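Local coordinates for Poly(A) RNA polymerase protein 2 (Saccharomyces cerevisiae, PDB 3NYB), which probably adds poly(A) tails to RNAs in RNA surveillance, as the polymerase subunit that pairs with the zinc-knuckle protein Air2p in the TRAMP complex, at residues V53-P58 with A100-K105; E113-A116 with P121-K124; I190-S195 with E223-N228; H198-I203 with L218-E223; S249-I254 with A264-G269. The protein carries 1 engineered substitution. One frame throughout, in Å; residues are numbered along the deposited sequence.

Interaction 1 (V53-P58 with A100-K105); sequences VKQLWP and ASHLKK
At the outer edge of the palm domain, His-102 of helix 92-105 reaches across to Gln-55 and Leu-56, near the C-terminal end of helix 36-54. The imidazole does most of the work. One of its faces is covered by the isobutyl group of Leu-56: CD2 of Leu-56 sits 3.8 Å from the centroid of the His-102 ring, 15° off the normal, a CH-pi contact over the face. Leu-56 CG lies 3.7 Å from His-102 ND1, and the two side chains run alongside each other, pointing opposite ways. The ring of His-102 stands straight out from its helix, its chi1 of -179° placing CG opposite the backbone N, and spans the distance between the two backbones, whose nearest CA atoms, those of Leu-56 and His-102, are 8.4 Å apart.

In the nucleotidyltransferase fold of the palm, helices pack against a central sheet. Here the neighbouring Leu-103 faces inward onto Ile-123 and Phe-125 of strand 121-127, while His-102 holds the more exposed flank. Gln-55 comes to the edge of the imidazole, its NE2 near the ring plane beside CE1 and NE2, with the amide itself turned 74° against the ring. NE2 of Gln-55 is 3.2 Å from NE2 of His-102. The oxygen of the same amide, OE1, makes a weak hydrogen bond to Lys-106 NZ, just past the end of helix 92-105. Behind Leu-56, the Trp-57 indole takes the CB of Leu-56 over one face and also touches Leu-87.

Interaction 2 (E113-A116 with P121-K124); sequences EVVA and PIIK
Glu-113 with Lys-124 and Val-115 with Ile-122 are the two hydrogen-bonded pairs of a short antiparallel hairpin, with four backbone bonds between them. Glu-113 N gives to Lys-124 O at 3.0 Å, and the return bond, Lys-124 N to Glu-113 O at 2.8 Å, is almost straight at 176°. The second pair repeats the exchange: Val-115 N to Ile-122 O is 2.8 Å, and Ile-122 N to Val-115 O is 2.7 Å. Weaker CA-H...O contacts fill the non-hydrogen-bonded positions, as with Val-114 CA, which lies 3.3 Å from Ile-122 O.

Apolar contact is concentrated on the face carrying Val-115, Ile-122 and Lys-124. In Val-115 a chi1 of -42° puts CG1 anti to the carbonyl carbon and leaves CG2 between N and the carbonyl carbon, from where CG2 meets Ile-122 CB at 3.8 Å. Its CG1 touches the aliphatic part of Lys-124 instead, 3.6 Å from CD, with the two side chains crossing at about a right angle.

Charge adds little more than proximity: Glu-113 OE1 stays 4.4 Å from Lys-124 NZ, beyond a salt bridge.

Strand 113-116 is an edge strand of the palm sheet within this chain, and strand 121-127 joins it to strand 132-137, where Ile-123 bonds through its backbone with Val-136. Pro-121 and Ile-123, on the other face, pack against Leu-96 of helix 92-105.

Interaction 3 (I190-S195 with E223-N228); sequences ICLVFS and ELYGKN
The Tyr-225 ring lies between two leucines. Leu-192, from helix 186-198, covers one face, and Leu-224, its own neighbour in sequence, puts CD1 over the opposite face near the rim. Leu-192 spans its side of the ring with two carbons. CB rests 4.1 Å from the Tyr-225 centroid and 28° off the normal, a CH-pi contact, and CD2 drops onto the far margin, 3.7 Å from Tyr-225 CE1. The Phe-221 ring completes an edge-to-face pair with that of Tyr-225, and Phe-289 of helix 282-304 also packs on the tyrosine.

Helices 186-198 and 214-228 belong to the helical part of the protein, probably its central domain, and this contact ties them together. The tyrosine starts from the wider pi-type turn at 224-228, and its CG is turned anti to the carbonyl carbon (chi1 -65°), which sends the ring toward the partner helix. At the end of the ring the hydroxyl donates to a main-chain carbonyl: Tyr-225 OH to Leu-192 O, 2.6 Å. The donor meets this oxygen at a C=O...donor angle of 119°, somewhat tilted from the carbonyl plane. Leu-192 gives the tyrosine an apolar cover through its side chain and a hydrogen-bond acceptor through its carbonyl. Ser-195, one turn further on, brings OG to 3.6 Å from Tyr-225 OH. On the far side of helix 214-228, Glu-223 forms a salt bridge with Arg-26 of the neighbouring Protein AIR2 chain.

Interaction 4 (H198-I203 with L218-E223); sequences HMHPRI and LIEFFE
His-200 and Glu-220 run at about a right angle to each other as side chains, yet their flat groups end nearly coplanar, with ring and carboxylate 14° apart. The imidazole meets the carboxylate edge-on. His-200 NE2 donates to Glu-220 OE1 at 2.6 Å, on the syn side but tilted out of the carboxylate plane, and the N-H...O angle of 140° makes the bond noticeably bent. Glu-220 carries its carboxylate out from helix 214-228 on a chain extended beyond CG. The ring of His-200 stands out from its own backbone because CG is anti to the N (chi1 176°).

The opposite nitrogen of the imidazole is used as well. His-200 holds the N-cap position of the short, weakly bonded helix 201-204, and its ND1 accepts from Arg-202 N at 3.0 Å. Pro-201 places CD over one face of the ring. Rotation of the imidazole is therefore fixed from both nitrogens, with a helix start on one side and a buried carboxylate on the other.

Glu-220 has further partners on the neighbouring Protein AIR2 chain: OE2 forms a salt bridge with Arg-26 and a hydrogen bond with Tyr-28 of that chain.

An accepting ND1 and a donating NE2 are consistent with a neutral imidazole carrying its proton on NE2. With the histidine and that arginine both close, the buried glutamate is probably ionised, and its two oxygens link this helix start to the Air2p interface.

Interaction 5 (S249-I254 with A264-G269); sequences STWSAI and AIQDPG
Trp-251 meets Gln-266 and Ala-264 with the outer part of its indole, and these three residues bury most of the surface. The tryptophan is the centre of an inverse gamma turn in the loop after strand 243-247. A chi1 of -159°, which turns CG away from the backbone N, aims its six-membered ring at the weakly bonded strand 266-267. The far corner of that ring, CH2, lies 3.4 Å from Gln-266 CA and 4.2 Å from the carbonyl carbon of Ile-265, the latter at the ring edge.

Gln-266, extended beyond CG, passes its side chain at a slant over the indole. Its CG is 3.8 Å from Trp-251 CZ2, and beyond it NE2 sits 3.7 Å above the Trp-251 plane, offset toward the rim. The amide is steeply turned, 76° from the ring. Ile-254 covers the opposite face with CD1, so the indole is sandwiched between a residue of its own loop and one of the strand. Ala-264 contributes a looser apolar touch, its CB 4.5 Å from Trp-251 CZ3. Ala-264 and Gln-266 both bond through their backbones to Leu-236 of strand 234-238, which ties the indole's neighbours to the two-stranded sheet.

Although the contact itself is van der Waals in kind, its polar ends have a common partner: Gln-266 NE2 hydrogen-bonds Glu-271 O, and Trp-251 NE1 gives the same oxygen a weak bond. That shared acceptor probably helps fix the amide over the ring.

In the fold
From the N terminus, interaction 1 closes the loop holding strands 62-65 and 79-83 and ties the end of helix 36-54 to helix 92-105. Interaction 2 follows in series as a tight hairpin at the sheet edge; the two touch where Leu-103 and Ala-100 pack on Ile-123, both within the palm. In the helical part, interaction 3 closes the excursion from helix 186-198 to helix 214-228, and interaction 4 is nested inside it; they share Glu-223, their centres about 8 Å apart. Interaction 5 comes last, a short loop that meets interaction 3 through Ile-265 on Cys-191 and Leu-192. No two cross along the chain.

Interaction 1 (V53-P58 with A100-K105)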
# COMPACT_ATOMS: atom_id res chain seq x y z
N VAL A 53 30.34 -7.19 -9.51
CA VAL A 53 29.79 -7.23 -10.86
C VAL A 53 30.83 -6.71 -11.86
O VAL A 53 31.04 -7.29 -12.92
CB VAL A 53 28.48 -6.42 -10.96
CG1 VAL A 53 27.98 -6.36 -12.39
CG2 VAL A 53 27.40 -7.03 -10.05
N LYS A 54 31.50 -5.63 -11.49
CA LYS A 54 32.59 -5.10 -12.29
C LYS A 54 33.55 -6.22 -12.68
O LYS A 54 34.08 -6.23 -13.79
CB LYS A 54 33.34 -4.01 -11.52
CG LYS A 54 32.55 -2.72 -11.28
CD LYS A 54 31.97 -2.18 -12.56
CE LYS A 54 32.10 -0.66 -12.64
NZ LYS A 54 31.72 0.01 -11.37
N GLN A 55 33.78 -7.15 -11.77
CA GLN A 55 34.72 -8.25 -12.02
C GLN A 55 34.34 -9.14 -13.20
O GLN A 55 35.22 -9.68 -13.86
CB GLN A 55 34.88 -9.12 -10.77
CG GLN A 55 35.77 -8.51 -9.73
CD GLN A 55 35.54 -9.12 -8.37
OE1 GLN A 55 36.19 -8.75 -7.40
NE2 GLN A 55 34.61 -10.07 -8.30
N LEU A 56 33.05 -9.32 -13.43
CA LEU A 56 32.58 -10.07 -14.60
C LEU A 56 32.53 -9.17 -15.83
O LEU A 56 32.97 -9.56 -16.92
CB LEU A 56 31.19 -10.66 -14.37
CG LEU A 56 31.00 -11.71 -13.27
CD1 LEU A 56 29.62 -12.33 -13.39
CD2 LEU A 56 32.08 -12.78 -13.33
N TRP A 57 31.98 -7.98 -15.64
CA TRP A 57 31.75 -7.03 -16.72
C TRP A 57 32.15 -5.66 -16.23
O TRP A 57 31.33 -4.97 -15.62
CB TRP A 57 30.28 -7.03 -17.12
CG TRP A 57 29.73 -8.40 -17.35
CD1 TRP A 57 30.00 -9.22 -18.42
CD2 TRP A 57 28.82 -9.13 -16.53
NE1 TRP A 57 29.33 -10.40 -18.30
CE2 TRP A 57 28.58 -10.37 -17.12
CE3 TRP A 57 28.18 -8.85 -15.31
CZ2 TRP A 57 27.73 -11.34 -16.59
CZ3 TRP A 57 27.33 -9.81 -14.77
CH2 TRP A 57 27.12 -11.03 -15.41
N PRO A 58 33.40 -5.26 -16.47
CA PRO A 58 33.94 -3.97 -15.99
C PRO A 58 33.16 -2.77 -16.52
O PRO A 58 33.28 -1.67 -15.95
CB PRO A 58 35.38 -3.97 -16.53
CG PRO A 58 35.40 -5.05 -17.56
CD PRO A 58 34.46 -6.09 -17.06
N ALA A 100 25.31 -15.53 -10.50
CA ALA A 100 25.00 -16.42 -9.38
C ALA A 100 26.21 -17.26 -9.02
O ALA A 100 26.71 -17.19 -7.90
CB ALA A 100 23.82 -17.33 -9.71
N SER A 101 26.67 -18.05 -9.98
CA SER A 101 27.85 -18.87 -9.77
C SER A 101 28.96 -18.06 -9.12
O SER A 101 29.64 -18.53 -8.21
CB SER A 101 28.33 -19.44 -11.10
OG SER A 101 28.86 -20.72 -10.93
N HIS A 102 29.12 -16.82 -9.56
CA HIS A 102 30.22 -15.95 -9.11
C HIS A 102 30.00 -15.43 -7.68
O HIS A 102 30.92 -15.39 -6.86
CB HIS A 102 30.40 -14.81 -10.11
CG HIS A 102 31.51 -13.86 -9.78
ND1 HIS A 102 31.33 -12.49 -9.71
CD2 HIS A 102 32.82 -14.08 -9.53
CE1 HIS A 102 32.48 -11.91 -9.42
NE2 HIS A 102 33.40 -12.85 -9.30
N LEU A 103 28.77 -15.00 -7.39
CA LEU A 103 28.42 -14.53 -6.05
C LEU A 103 28.71 -15.61 -5.01
O LEU A 103 29.31 -15.34 -3.97
CB LEU A 103 26.96 -14.11 -6.00
CG LEU A 103 26.66 -12.62 -6.17
CD1 LEU A 103 27.86 -11.91 -6.75
CD2 LEU A 103 25.40 -12.36 -7.00
N LYS A 104 28.27 -16.84 -5.30
CA LYS A 104 28.43 -17.96 -4.38
C LYS A 104 29.90 -18.18 -4.09
O LYS A 104 30.32 -18.30 -2.93
CB LYS A 104 27.85 -19.23 -5.00
CG LYS A 104 26.47 -19.08 -5.63
CD LYS A 104 25.37 -19.76 -4.81
CE LYS A 104 25.17 -21.22 -5.21
NZ LYS A 104 24.23 -21.94 -4.30
N LYS A 105 30.69 -18.24 -5.16
CA LYS A 105 32.12 -18.46 -5.09
C LYS A 105 32.86 -17.38 -4.28
O LYS A 105 33.70 -17.69 -3.43
CB LYS A 105 32.68 -18.57 -6.51
CG LYS A 105 34.16 -18.87 -6.62
CD LYS A 105 34.42 -20.03 -7.58
CE LYS A 105 35.91 -20.35 -7.73
NZ LYS A 105 36.62 -19.44 -8.68

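Interaction 2 (E113-A116 with P121-K124)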
# COMPACT_ATOMS: atom_id res chain seq x y z
N GLU A 113 18.37 -17.79 -5.62
CA GLU A 113 17.18 -18.25 -6.31
C GLU A 113 16.84 -17.40 -7.53
O GLU A 113 16.74 -16.18 -7.44
CB GLU A 113 16.00 -18.28 -5.35
CG GLU A 113 14.70 -18.71 -5.99
CD GLU A 113 13.56 -18.73 -5.00
OE1 GLU A 113 13.72 -18.14 -3.91
OE2 GLU A 113 12.51 -19.32 -5.32
N VAL A 114 16.67 -18.07 -8.67
CA VAL A 114 16.12 -17.42 -9.86
C VAL A 114 14.58 -17.32 -9.80
O VAL A 114 13.89 -18.29 -9.48
CB VAL A 114 16.51 -18.17 -11.14
CG1 VAL A 114 15.58 -17.79 -12.27
CG2 VAL A 114 17.95 -17.86 -11.52
N VAL A 115 14.05 -16.13 -10.08
CA VAL A 115 12.61 -15.92 -10.11
C VAL A 115 12.26 -14.94 -11.22
O VAL A 115 13.14 -14.50 -11.96
CB VAL A 115 12.09 -15.36 -8.78
CG1 VAL A 115 12.75 -16.06 -7.61
CG2 VAL A 115 12.33 -13.87 -8.71
N ALA A 116 10.99 -14.57 -11.31
CA ALA A 116 10.56 -13.67 -12.37
C ALA A 116 9.50 -12.68 -11.89
O ALA A 116 8.49 -13.08 -11.32
CB ALA A 116 10.04 -14.46 -13.56
N PRO A 121 13.50 -11.72 -15.61
CA PRO A 121 14.16 -12.73 -14.77
C PRO A 121 15.00 -12.07 -13.69
O PRO A 121 15.70 -11.10 -13.98
CB PRO A 121 15.04 -13.48 -15.76
CG PRO A 121 15.31 -12.52 -16.85
CD PRO A 121 14.18 -11.53 -16.90
N ILE A 122 14.92 -12.59 -12.47
CA ILE A 122 15.54 -11.96 -11.32
C ILE A 122 16.30 -12.96 -10.45
O ILE A 122 15.94 -14.13 -10.36
CB ILE A 122 14.49 -11.26 -10.46
CG1 ILE A 122 13.88 -10.09 -11.22
CG2 ILE A 122 15.09 -10.77 -9.15
CD1 ILE A 122 12.66 -9.52 -10.53
N ILE A 123 17.36 -12.48 -9.81
CA ILE A 123 18.18 -13.31 -8.94
C ILE A 123 18.08 -12.77 -7.50
O ILE A 123 18.40 -11.61 -7.23
CB ILE A 123 19.65 -13.31 -9.45
CG1 ILE A 123 20.55 -14.12 -8.56
CG2 ILE A 123 20.21 -11.89 -9.52
CD1 ILE A 123 21.99 -13.66 -8.66
N LYS A 124 17.59 -13.61 -6.59
CA LYS A 124 17.45 -13.20 -5.18
C LYS A 124 18.49 -13.89 -4.33
O LYS A 124 18.79 -15.06 -4.55
CB LYS A 124 16.07 -13.58 -4.65
CG LYS A 124 14.91 -12.99 -5.42
CD LYS A 124 13.61 -13.69 -5.04
CE LYS A 124 13.27 -13.50 -3.57
NZ LYS A 124 11.96 -14.12 -3.21

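Interaction 3 (I190-S195 with E223-N228)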
# COMPACT_ATOMS: atom_id res chain seq x y z
N ILE A 190 0.11 1.37 -4.01
CA ILE A 190 0.33 2.81 -4.07
C ILE A 190 -0.85 3.49 -4.74
O ILE A 190 -1.37 4.49 -4.23
CB ILE A 190 1.59 3.15 -4.84
CG1 ILE A 190 2.78 2.39 -4.24
CG2 ILE A 190 1.84 4.64 -4.81
CD1 ILE A 190 4.11 2.75 -4.88
N CYS A 191 -1.28 2.93 -5.86
CA CYS A 191 -2.43 3.47 -6.59
C CYS A 191 -3.67 3.62 -5.71
O CYS A 191 -4.25 4.70 -5.63
CB CYS A 191 -2.76 2.61 -7.81
SG CYS A 191 -4.10 3.30 -8.78
N LEU A 192 -4.07 2.53 -5.06
CA LEU A 192 -5.28 2.53 -4.23
C LEU A 192 -5.27 3.64 -3.19
O LEU A 192 -6.24 4.38 -3.05
CB LEU A 192 -5.45 1.20 -3.51
CG LEU A 192 -5.64 -0.05 -4.37
CD1 LEU A 192 -5.66 -1.27 -3.46
CD2 LEU A 192 -6.90 0.04 -5.21
N VAL A 193 -4.17 3.74 -2.47
CA VAL A 193 -4.03 4.77 -1.45
C VAL A 193 -4.09 6.13 -2.10
O VAL A 193 -4.84 7.00 -1.68
CB VAL A 193 -2.71 4.62 -0.70
CG1 VAL A 193 -2.60 5.63 0.43
CG2 VAL A 193 -2.60 3.23 -0.15
N PHE A 194 -3.29 6.32 -3.15
CA PHE A 194 -3.22 7.60 -3.83
C PHE A 194 -4.61 8.05 -4.27
O PHE A 194 -5.04 9.16 -3.95
CB PHE A 194 -2.29 7.52 -5.03
CG PHE A 194 -2.36 8.71 -5.93
CD1 PHE A 194 -2.13 9.99 -5.44
CD2 PHE A 194 -2.65 8.56 -7.28
CE1 PHE A 194 -2.19 11.08 -6.27
CE2 PHE A 194 -2.72 9.65 -8.12
CZ PHE A 194 -2.49 10.91 -7.61
N SER A 195 -5.31 7.18 -4.99
CA SER A 195 -6.65 7.47 -5.44
C SER A 195 -7.50 7.91 -4.25
O SER A 195 -8.01 9.04 -4.22
CB SER A 195 -7.26 6.25 -6.10
OG SER A 195 -8.67 6.32 -6.08
N GLU A 223 -12.14 0.86 4.84
CA GLU A 223 -13.59 0.90 4.70
C GLU A 223 -13.97 0.98 3.24
O GLU A 223 -14.85 0.26 2.77
CB GLU A 223 -14.14 2.11 5.44
CG GLU A 223 -15.62 2.32 5.27
CD GLU A 223 -16.10 3.59 5.91
OE1 GLU A 223 -17.01 3.53 6.76
OE2 GLU A 223 -15.54 4.66 5.57
N LEU A 224 -13.30 1.86 2.51
CA LEU A 224 -13.56 2.00 1.09
C LEU A 224 -13.29 0.70 0.38
O LEU A 224 -14.18 0.12 -0.25
CB LEU A 224 -12.71 3.13 0.50
CG LEU A 224 -13.02 3.50 -0.94
CD1 LEU A 224 -12.30 2.59 -1.89
CD2 LEU A 224 -14.52 3.44 -1.20
N TYR A 225 -12.06 0.22 0.49
CA TYR A 225 -11.60 -0.93 -0.29
C TYR A 225 -11.95 -2.26 0.35
O TYR A 225 -11.69 -3.32 -0.22
CB TYR A 225 -10.10 -0.85 -0.53
CG TYR A 225 -9.69 0.33 -1.38
CD1 TYR A 225 -10.13 0.45 -2.68
CD2 TYR A 225 -8.84 1.31 -0.88
CE1 TYR A 225 -9.76 1.52 -3.47
CE2 TYR A 225 -8.46 2.39 -1.66
CZ TYR A 225 -8.93 2.48 -2.96
OH TYR A 225 -8.56 3.55 -3.74
N GLY A 226 -12.56 -2.22 1.53
CA GLY A 226 -12.95 -3.45 2.19
C GLY A 226 -14.45 -3.72 2.14
O GLY A 226 -14.87 -4.87 2.18
N LYS A 227 -15.25 -2.66 2.05
CA LYS A 227 -16.69 -2.79 2.21
C LYS A 227 -17.54 -2.24 1.07
O LYS A 227 -18.66 -2.69 0.86
CB LYS A 227 -17.13 -2.14 3.52
CG LYS A 227 -16.66 -2.89 4.76
CD LYS A 227 -16.77 -2.05 6.03
CE LYS A 227 -18.22 -1.75 6.40
NZ LYS A 227 -18.32 -0.66 7.43
N ASN A 228 -17.01 -1.27 0.32
CA ASN A 228 -17.84 -0.52 -0.61
C ASN A 228 -17.41 -0.52 -2.06
O ASN A 228 -18.24 -0.36 -2.95
CB ASN A 228 -17.96 0.93 -0.15
CG ASN A 228 -18.35 1.04 1.29
OD1 ASN A 228 -19.26 0.37 1.76
ND2 ASN A 228 -17.64 1.89 2.02

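Interaction 4 (H198-I203 with L218-E223)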
# COMPACT_ATOMS: atom_id res chain seq x y z
N HIS A 198 -6.73 11.34 -2.86
CA HIS A 198 -6.98 12.47 -3.74
C HIS A 198 -8.45 12.75 -4.03
O HIS A 198 -8.79 13.85 -4.44
CB HIS A 198 -6.19 12.35 -5.04
CG HIS A 198 -5.02 13.26 -5.11
ND1 HIS A 198 -4.30 13.65 -3.99
CD2 HIS A 198 -4.42 13.89 -6.15
CE1 HIS A 198 -3.33 14.46 -4.34
NE2 HIS A 198 -3.37 14.62 -5.66
N MET A 199 -9.31 11.77 -3.81
CA MET A 199 -10.73 12.01 -4.02
C MET A 199 -11.59 11.79 -2.78
O MET A 199 -12.71 11.31 -2.86
CB MET A 199 -11.26 11.22 -5.21
CG MET A 199 -10.97 9.75 -5.17
SD MET A 199 -11.65 8.98 -6.64
CE MET A 199 -13.40 9.25 -6.35
N HIS A 200 -11.06 12.17 -1.63
CA HIS A 200 -11.79 12.06 -0.38
C HIS A 200 -12.44 13.41 -0.11
O HIS A 200 -11.76 14.44 -0.15
CB HIS A 200 -10.83 11.68 0.74
CG HIS A 200 -11.45 11.62 2.09
ND1 HIS A 200 -11.88 12.75 2.77
CD2 HIS A 200 -11.68 10.58 2.93
CE1 HIS A 200 -12.37 12.39 3.95
NE2 HIS A 200 -12.25 11.08 4.07
N PRO A 201 -13.76 13.41 0.15
CA PRO A 201 -14.59 14.61 0.32
C PRO A 201 -13.89 15.75 1.09
O PRO A 201 -13.96 16.90 0.68
CB PRO A 201 -15.78 14.09 1.12
CG PRO A 201 -15.91 12.67 0.68
CD PRO A 201 -14.52 12.17 0.39
N ARG A 202 -13.22 15.41 2.18
CA ARG A 202 -12.59 16.42 3.02
C ARG A 202 -11.25 16.83 2.47
O ARG A 202 -10.64 17.80 2.94
CB ARG A 202 -12.41 15.89 4.44
CG ARG A 202 -13.69 15.41 5.08
CD ARG A 202 -14.60 16.57 5.41
NE ARG A 202 -15.65 16.18 6.35
CZ ARG A 202 -16.21 17.02 7.21
NH1 ARG A 202 -15.81 18.28 7.26
NH2 ARG A 202 -17.16 16.59 8.03
N ILE A 203 -10.78 16.10 1.47
CA ILE A 203 -9.45 16.33 0.91
C ILE A 203 -9.48 17.12 -0.40
O ILE A 203 -8.67 18.03 -0.59
CB ILE A 203 -8.69 15.01 0.69
CG1 ILE A 203 -8.26 14.44 2.04
CG2 ILE A 203 -7.49 15.23 -0.22
CD1 ILE A 203 -7.72 13.03 1.96
N LEU A 218 -6.76 6.10 7.51
CA LEU A 218 -6.36 4.70 7.54
C LEU A 218 -7.60 3.84 7.64
O LEU A 218 -7.83 2.95 6.82
CB LEU A 218 -5.42 4.43 8.71
CG LEU A 218 -4.51 3.19 8.68
CD1 LEU A 218 -4.80 2.26 9.82
CD2 LEU A 218 -4.56 2.45 7.36
N ILE A 219 -8.41 4.11 8.65
CA ILE A 219 -9.65 3.39 8.80
C ILE A 219 -10.50 3.49 7.54
O ILE A 219 -10.90 2.48 6.97
CB ILE A 219 -10.44 3.89 10.01
CG1 ILE A 219 -9.74 3.44 11.29
CG2 ILE A 219 -11.85 3.38 9.97
CD1 ILE A 219 -10.44 3.87 12.54
N GLU A 220 -10.74 4.72 7.08
CA GLU A 220 -11.57 4.93 5.90
C GLU A 220 -10.99 4.28 4.63
O GLU A 220 -11.74 3.92 3.72
CB GLU A 220 -11.83 6.42 5.68
CG GLU A 220 -12.55 7.07 6.85
CD GLU A 220 -12.63 8.58 6.74
OE1 GLU A 220 -12.00 9.16 5.83
OE2 GLU A 220 -13.33 9.19 7.56
N PHE A 221 -9.68 4.12 4.57
CA PHE A 221 -9.09 3.42 3.45
C PHE A 221 -9.54 1.96 3.45
O PHE A 221 -9.91 1.42 2.41
CB PHE A 221 -7.56 3.50 3.48
CG PHE A 221 -6.88 2.54 2.55
CD1 PHE A 221 -6.49 2.93 1.28
CD2 PHE A 221 -6.62 1.23 2.94
CE1 PHE A 221 -5.86 2.05 0.42
CE2 PHE A 221 -5.98 0.35 2.08
CZ PHE A 221 -5.61 0.76 0.82
N PHE A 222 -9.50 1.32 4.61
CA PHE A 222 -9.93 -0.08 4.70
C PHE A 222 -11.43 -0.21 4.51
O PHE A 222 -11.93 -1.25 4.10
CB PHE A 222 -9.51 -0.68 6.04
CG PHE A 222 -8.03 -0.89 6.18
CD1 PHE A 222 -7.33 -1.60 5.23
CD2 PHE A 222 -7.35 -0.38 7.27
CE1 PHE A 222 -5.97 -1.78 5.35
CE2 PHE A 222 -6.00 -0.56 7.40
CZ PHE A 222 -5.31 -1.27 6.44
N GLU A 223 -12.14 0.86 4.84
CA GLU A 223 -13.59 0.90 4.70
C GLU A 223 -13.97 0.98 3.24
O GLU A 223 -14.85 0.26 2.77
CB GLU A 223 -14.14 2.11 5.44
CG GLU A 223 -15.62 2.32 5.27
CD GLU A 223 -16.10 3.59 5.91
OE1 GLU A 223 -17.01 3.53 6.76
OE2 GLU A 223 -15.54 4.66 5.57

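Interaction 5 (S249-I254 with A264-G269)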
# COMPACT_ATOMS: atom_id res chain seq x y z
N SER A 249 -17.42 -1.63 -18.21
CA SER A 249 -18.15 -1.75 -19.47
C SER A 249 -17.64 -0.82 -20.57
O SER A 249 -17.83 -1.11 -21.76
CB SER A 249 -19.64 -1.52 -19.23
OG SER A 249 -19.84 -0.52 -18.26
N THR A 250 -17.00 0.28 -20.19
CA THR A 250 -16.46 1.24 -21.16
C THR A 250 -15.05 0.87 -21.59
O THR A 250 -14.58 1.31 -22.65
CB THR A 250 -16.46 2.68 -20.60
OG1 THR A 250 -15.30 2.89 -19.79
CG2 THR A 250 -17.72 2.95 -19.79
N TRP A 251 -14.36 0.08 -20.78
CA TRP A 251 -13.01 -0.37 -21.12
C TRP A 251 -13.12 -1.53 -22.08
O TRP A 251 -13.12 -2.69 -21.67
CB TRP A 251 -12.22 -0.79 -19.88
CG TRP A 251 -10.73 -0.77 -20.09
CD1 TRP A 251 -10.06 -0.69 -21.28
CD2 TRP A 251 -9.71 -0.87 -19.07
NE1 TRP A 251 -8.70 -0.71 -21.06
CE2 TRP A 251 -8.47 -0.82 -19.74
CE3 TRP A 251 -9.75 -0.99 -17.68
CZ2 TRP A 251 -7.26 -0.89 -19.03
CZ3 TRP A 251 -8.54 -1.06 -16.99
CH2 TRP A 251 -7.32 -1.01 -17.67
N SER A 252 -13.21 -1.22 -23.37
CA SER A 252 -13.43 -2.23 -24.40
C SER A 252 -12.19 -3.10 -24.60
O SER A 252 -12.30 -4.28 -24.94
CB SER A 252 -13.83 -1.56 -25.71
OG SER A 252 -14.83 -0.58 -25.50
N ALA A 253 -11.02 -2.51 -24.38
CA ALA A 253 -9.76 -3.21 -24.58
C ALA A 253 -9.72 -4.60 -23.92
O ALA A 253 -8.99 -5.48 -24.37
CB ALA A 253 -8.60 -2.34 -24.11
N ILE A 254 -10.51 -4.79 -22.87
CA ILE A 254 -10.47 -6.03 -22.10
C ILE A 254 -11.86 -6.59 -21.79
O ILE A 254 -11.98 -7.53 -21.00
CB ILE A 254 -9.74 -5.81 -20.76
CG1 ILE A 254 -10.50 -4.80 -19.90
CG2 ILE A 254 -8.31 -5.36 -20.99
CD1 ILE A 254 -9.70 -4.25 -18.76
N ALA A 264 -9.09 -3.95 -11.24
CA ALA A 264 -8.72 -3.42 -12.55
C ALA A 264 -8.16 -2.02 -12.44
O ALA A 264 -8.87 -1.06 -12.17
CB ALA A 264 -9.91 -3.43 -13.48
N ILE A 265 -6.85 -1.92 -12.64
CA ILE A 265 -6.17 -0.64 -12.59
C ILE A 265 -5.44 -0.46 -13.92
O ILE A 265 -4.71 -1.35 -14.35
CB ILE A 265 -5.17 -0.59 -11.42
CG1 ILE A 265 -5.91 -0.59 -10.09
CG2 ILE A 265 -4.31 0.65 -11.51
CD1 ILE A 265 -4.99 -0.77 -8.91
N GLN A 266 -5.67 0.68 -14.56
CA GLN A 266 -5.13 0.94 -15.89
C GLN A 266 -3.61 1.04 -15.89
O GLN A 266 -3.03 1.86 -15.18
CB GLN A 266 -5.74 2.22 -16.46
CG GLN A 266 -5.56 2.38 -17.95
CD GLN A 266 -6.56 3.34 -18.55
OE1 GLN A 266 -6.64 4.50 -18.14
NE2 GLN A 266 -7.32 2.86 -19.53
N ASP A 267 -2.98 0.19 -16.70
CA ASP A 267 -1.52 0.18 -16.81
C ASP A 267 -1.03 1.51 -17.37
O ASP A 267 -1.40 1.89 -18.48
CB ASP A 267 -1.07 -0.97 -17.72
CG ASP A 267 0.42 -1.23 -17.64
OD1 ASP A 267 1.14 -0.38 -17.07
OD2 ASP A 267 0.87 -2.29 -18.14
N PRO A 268 -0.19 2.22 -16.60
CA PRO A 268 0.27 3.56 -17.00
C PRO A 268 1.06 3.57 -18.30
O PRO A 268 1.16 4.62 -18.92
CB PRO A 268 1.19 3.97 -15.85
CG PRO A 268 0.74 3.18 -14.71
CD PRO A 268 0.30 1.86 -15.26
N GLY A 269 1.63 2.44 -18.68
CA GLY A 269 2.47 2.38 -19.87
C GLY A 269 1.73 1.74 -21.02
O GLY A 269 2.23 1.63 -22.13